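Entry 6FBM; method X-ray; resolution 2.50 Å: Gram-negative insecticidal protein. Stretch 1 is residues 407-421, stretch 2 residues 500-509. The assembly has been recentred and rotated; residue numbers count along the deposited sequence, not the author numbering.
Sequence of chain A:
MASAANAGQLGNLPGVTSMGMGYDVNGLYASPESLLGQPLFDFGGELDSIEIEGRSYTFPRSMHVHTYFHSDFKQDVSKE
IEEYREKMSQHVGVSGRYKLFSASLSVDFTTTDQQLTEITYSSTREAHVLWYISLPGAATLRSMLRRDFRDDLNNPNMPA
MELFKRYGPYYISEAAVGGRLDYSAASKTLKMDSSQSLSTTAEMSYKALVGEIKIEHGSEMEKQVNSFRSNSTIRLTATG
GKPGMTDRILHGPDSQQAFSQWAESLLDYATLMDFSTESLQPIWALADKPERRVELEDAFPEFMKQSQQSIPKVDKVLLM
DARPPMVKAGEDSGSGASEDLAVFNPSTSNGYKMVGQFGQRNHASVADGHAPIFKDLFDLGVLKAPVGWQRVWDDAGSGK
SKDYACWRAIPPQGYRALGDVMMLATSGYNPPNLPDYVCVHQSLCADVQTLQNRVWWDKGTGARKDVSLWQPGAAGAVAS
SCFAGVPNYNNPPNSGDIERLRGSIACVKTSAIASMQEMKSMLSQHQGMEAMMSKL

Stretch 1 407-421: WRAIPPQGYRALGDV
Stretch 2, residues 500-509: RLRGSIACVK

Ile 505, Leu 418 and Arg 408 cover the most surface in this contact, which buries 590 Å² summed over both stretches. Its backbone frame is a single beta bridge pairing Ala 417 with Ile 505 (CA to CA 4.7 Å); Arg 416 lies beside Ser 504 and Leu 418 beside Ala 506, so the two stretches run parallel, in the same direction. Ala 417 N donates to Ser 504 O (2.9 Å, 166°) and Ala 506 N to Ala 417 O (2.8 Å, 157°), clasping Ile 505, whose CA lies 3.1 Å from Ala 417 O.

Ile 505 is extended (phi/psi -110/145). With chi1 and chi2 both m, its CD1 lies 3.7 Å from Ala 417 CB, while CG1 lies over one face of the Arg 408 guanidinium and 3.5 Å from Arg 408 CD. Arg 408 (-116/140; chi1 -92°, chi2 -122°, chi3 -138°, chi4 -71°) is held by a salt bridge from NH2 to Asp 420 OD2 (2.7 Å), and its NH1 approaches Leu 501 CD2 at 3.1 Å.

Leu 418 leaves the extended path (-102/-17). Its CA-to-CB bond points away, yet the m,t rotamer returns the tip: CD1 reaches Val 508 CB at 3.7 Å and CD2 reaches Ala 506 O at 3.3 Å.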

# COMPACT_ATOMS: atom_id res chain seq x y z
N TRP A 407 60.25 -12.83 49.46
CA TRP A 407 59.72 -12.88 48.10
C TRP A 407 59.01 -11.59 47.71
O TRP A 407 58.44 -10.91 48.57
CB TRP A 407 58.76 -14.03 47.93
CG TRP A 407 59.37 -15.37 48.03
CD1 TRP A 407 59.64 -16.07 49.18
CD2 TRP A 407 59.74 -16.23 46.95
NE1 TRP A 407 60.16 -17.29 48.88
CE2 TRP A 407 60.24 -17.41 47.52
CE3 TRP A 407 59.69 -16.11 45.56
CZ2 TRP A 407 60.70 -18.48 46.73
CZ3 TRP A 407 60.15 -17.17 44.78
CH2 TRP A 407 60.65 -18.33 45.37
N ARG A 408 59.05 -11.27 46.41
CA ARG A 408 58.33 -10.14 45.82
C ARG A 408 57.32 -10.64 44.87
O ARG A 408 57.62 -11.53 44.05
CB ARG A 408 59.21 -9.32 44.91
CG ARG A 408 59.89 -8.19 45.57
CD ARG A 408 59.58 -6.85 44.96
NE ARG A 408 60.83 -6.13 44.90
CZ ARG A 408 61.50 -5.62 45.95
NH1 ARG A 408 62.64 -5.00 45.69
NH2 ARG A 408 61.06 -5.68 47.21
N ALA A 409 56.16 -10.01 44.89
CA ALA A 409 55.22 -10.25 43.84
C ALA A 409 55.79 -9.63 42.56
O ALA A 409 56.30 -8.52 42.56
CB ALA A 409 53.87 -9.63 44.19
N ILE A 410 55.75 -10.41 41.49
CA ILE A 410 55.99 -9.89 40.17
C ILE A 410 54.63 -9.41 39.68
O ILE A 410 53.73 -10.23 39.47
CB ILE A 410 56.57 -10.95 39.20
CG1 ILE A 410 57.85 -11.55 39.75
CG2 ILE A 410 56.87 -10.30 37.85
CD1 ILE A 410 58.27 -12.83 39.06
N PRO A 411 54.46 -8.09 39.52
CA PRO A 411 53.14 -7.61 39.09
C PRO A 411 52.93 -7.80 37.60
O PRO A 411 53.90 -7.72 36.81
CB PRO A 411 53.17 -6.12 39.42
CG PRO A 411 54.52 -5.84 40.03
CD PRO A 411 55.41 -6.98 39.66
N PRO A 412 51.66 -8.00 37.17
CA PRO A 412 51.38 -7.92 35.72
C PRO A 412 51.61 -6.50 35.24
O PRO A 412 51.65 -5.57 36.04
CB PRO A 412 49.92 -8.28 35.61
CG PRO A 412 49.35 -7.95 36.97
CD PRO A 412 50.43 -8.17 37.97
N GLN A 413 51.77 -6.37 33.92
CA GLN A 413 52.07 -5.09 33.27
C GLN A 413 51.09 -4.00 33.73
O GLN A 413 49.86 -4.18 33.63
CB GLN A 413 52.01 -5.21 31.72
CG GLN A 413 52.54 -3.96 30.97
CD GLN A 413 54.06 -3.75 31.15
OE1 GLN A 413 54.77 -4.68 31.59
NE2 GLN A 413 54.54 -2.54 30.87
N GLY A 414 51.66 -2.90 34.23
CA GLY A 414 50.89 -1.75 34.70
C GLY A 414 50.53 -1.73 36.18
O GLY A 414 50.00 -0.73 36.65
N TYR A 415 50.82 -2.81 36.92
CA TYR A 415 50.50 -2.88 38.34
C TYR A 415 51.76 -2.85 39.24
O TYR A 415 52.87 -2.91 38.75
CB TYR A 415 49.67 -4.13 38.61
CG TYR A 415 48.37 -4.16 37.88
CD1 TYR A 415 48.32 -4.39 36.51
CD2 TYR A 415 47.15 -3.97 38.57
CE1 TYR A 415 47.11 -4.41 35.83
CE2 TYR A 415 45.93 -4.00 37.89
CZ TYR A 415 45.92 -4.22 36.53
OH TYR A 415 44.73 -4.26 35.89
N ARG A 416 51.54 -2.74 40.54
CA ARG A 416 52.63 -2.65 41.52
C ARG A 416 52.29 -3.44 42.75
O ARG A 416 51.13 -3.52 43.13
CB ARG A 416 52.80 -1.20 41.98
CG ARG A 416 53.08 -0.19 40.89
CD ARG A 416 54.52 -0.28 40.44
NE ARG A 416 54.73 0.73 39.42
CZ ARG A 416 54.41 0.63 38.14
NH1 ARG A 416 53.89 -0.48 37.65
NH2 ARG A 416 54.61 1.68 37.35
N ALA A 417 53.31 -4.00 43.39
CA ALA A 417 53.13 -4.66 44.68
C ALA A 417 53.40 -3.66 45.81
O ALA A 417 54.20 -2.74 45.67
CB ALA A 417 54.06 -5.86 44.79
N LEU A 418 52.67 -3.82 46.91
CA LEU A 418 52.75 -2.90 48.04
C LEU A 418 53.59 -3.44 49.20
O LEU A 418 54.04 -2.66 50.05
CB LEU A 418 51.37 -2.56 48.54
CG LEU A 418 50.37 -2.04 47.49
CD1 LEU A 418 49.14 -1.48 48.19
CD2 LEU A 418 51.01 -0.97 46.60
N GLY A 419 53.84 -4.75 49.22
CA GLY A 419 54.67 -5.34 50.25
C GLY A 419 55.18 -6.71 49.91
O GLY A 419 54.53 -7.47 49.20
N ASP A 420 56.36 -7.04 50.45
CA ASP A 420 56.94 -8.36 50.26
C ASP A 420 56.39 -9.35 51.26
O ASP A 420 55.70 -8.98 52.20
CB ASP A 420 58.46 -8.29 50.33
CG ASP A 420 59.06 -7.50 49.19
OD1 ASP A 420 58.45 -7.40 48.12
OD2 ASP A 420 60.17 -6.97 49.36
N VAL A 421 56.71 -10.60 51.02
CA VAL A 421 56.27 -11.72 51.82
C VAL A 421 57.48 -12.56 52.19
O VAL A 421 58.24 -12.98 51.31
CB VAL A 421 55.32 -12.60 51.00
CG1 VAL A 421 54.95 -13.85 51.77
CG2 VAL A 421 54.08 -11.80 50.60
N ARG A 500 65.63 0.97 42.67
CA ARG A 500 65.44 -0.45 42.38
C ARG A 500 63.96 -0.87 42.52
O ARG A 500 63.49 -1.72 41.77
CB ARG A 500 66.35 -1.30 43.29
CG ARG A 500 66.14 -2.81 43.25
CD ARG A 500 66.33 -3.41 41.85
NE ARG A 500 67.74 -3.70 41.57
CZ ARG A 500 68.44 -4.71 42.11
NH1 ARG A 500 67.87 -5.56 42.97
NH2 ARG A 500 69.71 -4.88 41.80
N LEU A 501 63.25 -0.24 43.46
CA LEU A 501 61.83 -0.52 43.70
C LEU A 501 60.88 0.05 42.65
O LEU A 501 59.73 -0.35 42.59
CB LEU A 501 61.41 0.04 45.08
CG LEU A 501 62.13 -0.47 46.33
CD1 LEU A 501 61.48 0.09 47.59
CD2 LEU A 501 62.18 -2.00 46.37
N ARG A 502 61.34 1.01 41.84
CA ARG A 502 60.48 1.73 40.89
C ARG A 502 60.03 0.82 39.76
O ARG A 502 60.84 0.12 39.18
CB ARG A 502 61.17 2.99 40.36
CG ARG A 502 60.18 4.07 39.90
CD ARG A 502 60.90 5.34 39.38
NE ARG A 502 62.04 5.07 38.46
CZ ARG A 502 62.05 5.15 37.13
NH1 ARG A 502 60.99 5.58 36.44
NH2 ARG A 502 63.17 4.83 36.48
N GLY A 503 58.73 0.80 39.49
CA GLY A 503 58.15 -0.12 38.51
C GLY A 503 57.69 -1.45 39.06
O GLY A 503 56.99 -2.17 38.38
N SER A 504 58.07 -1.78 40.29
CA SER A 504 57.77 -3.08 40.91
C SER A 504 57.00 -2.92 42.22
O SER A 504 55.95 -3.50 42.40
CB SER A 504 59.07 -3.81 41.18
OG SER A 504 59.62 -4.29 39.98
N ILE A 505 57.55 -2.14 43.14
CA ILE A 505 56.95 -1.88 44.42
C ILE A 505 56.49 -0.46 44.44
O ILE A 505 57.14 0.42 43.88
CB ILE A 505 57.95 -2.12 45.59
CG1 ILE A 505 58.35 -3.60 45.67
CG2 ILE A 505 57.39 -1.62 46.92
CD1 ILE A 505 57.24 -4.48 46.21
N ALA A 506 55.37 -0.22 45.11
CA ALA A 506 54.83 1.12 45.28
C ALA A 506 54.06 1.24 46.58
O ALA A 506 53.93 0.27 47.34
CB ALA A 506 53.96 1.48 44.09
N CYS A 507 53.58 2.46 46.84
CA CYS A 507 52.66 2.73 47.94
C CYS A 507 51.33 3.21 47.38
O CYS A 507 51.30 3.87 46.34
CB CYS A 507 53.22 3.80 48.86
SG CYS A 507 54.83 3.41 49.51
N VAL A 508 50.26 2.92 48.10
CA VAL A 508 48.92 3.18 47.62
C VAL A 508 48.45 4.53 48.13
O VAL A 508 48.51 4.80 49.33
CB VAL A 508 47.93 2.04 47.98
CG1 VAL A 508 47.74 1.83 49.49
CG2 VAL A 508 46.61 2.23 47.26
N LYS A 509 47.98 5.37 47.18
CA LYS A 509 47.51 6.73 47.44
C LYS A 509 46.30 6.81 48.37
O LYS A 509 45.36 5.99 48.27
CB LYS A 509 47.10 7.42 46.14
CG LYS A 509 48.23 7.74 45.16
CD LYS A 509 47.63 8.22 43.84
CE LYS A 509 48.54 9.13 43.04
NZ LYS A 509 47.83 9.47 41.78
O HOH W 1 58.80 -7.61 40.69
O HOH W 2 56.88 1.87 41.48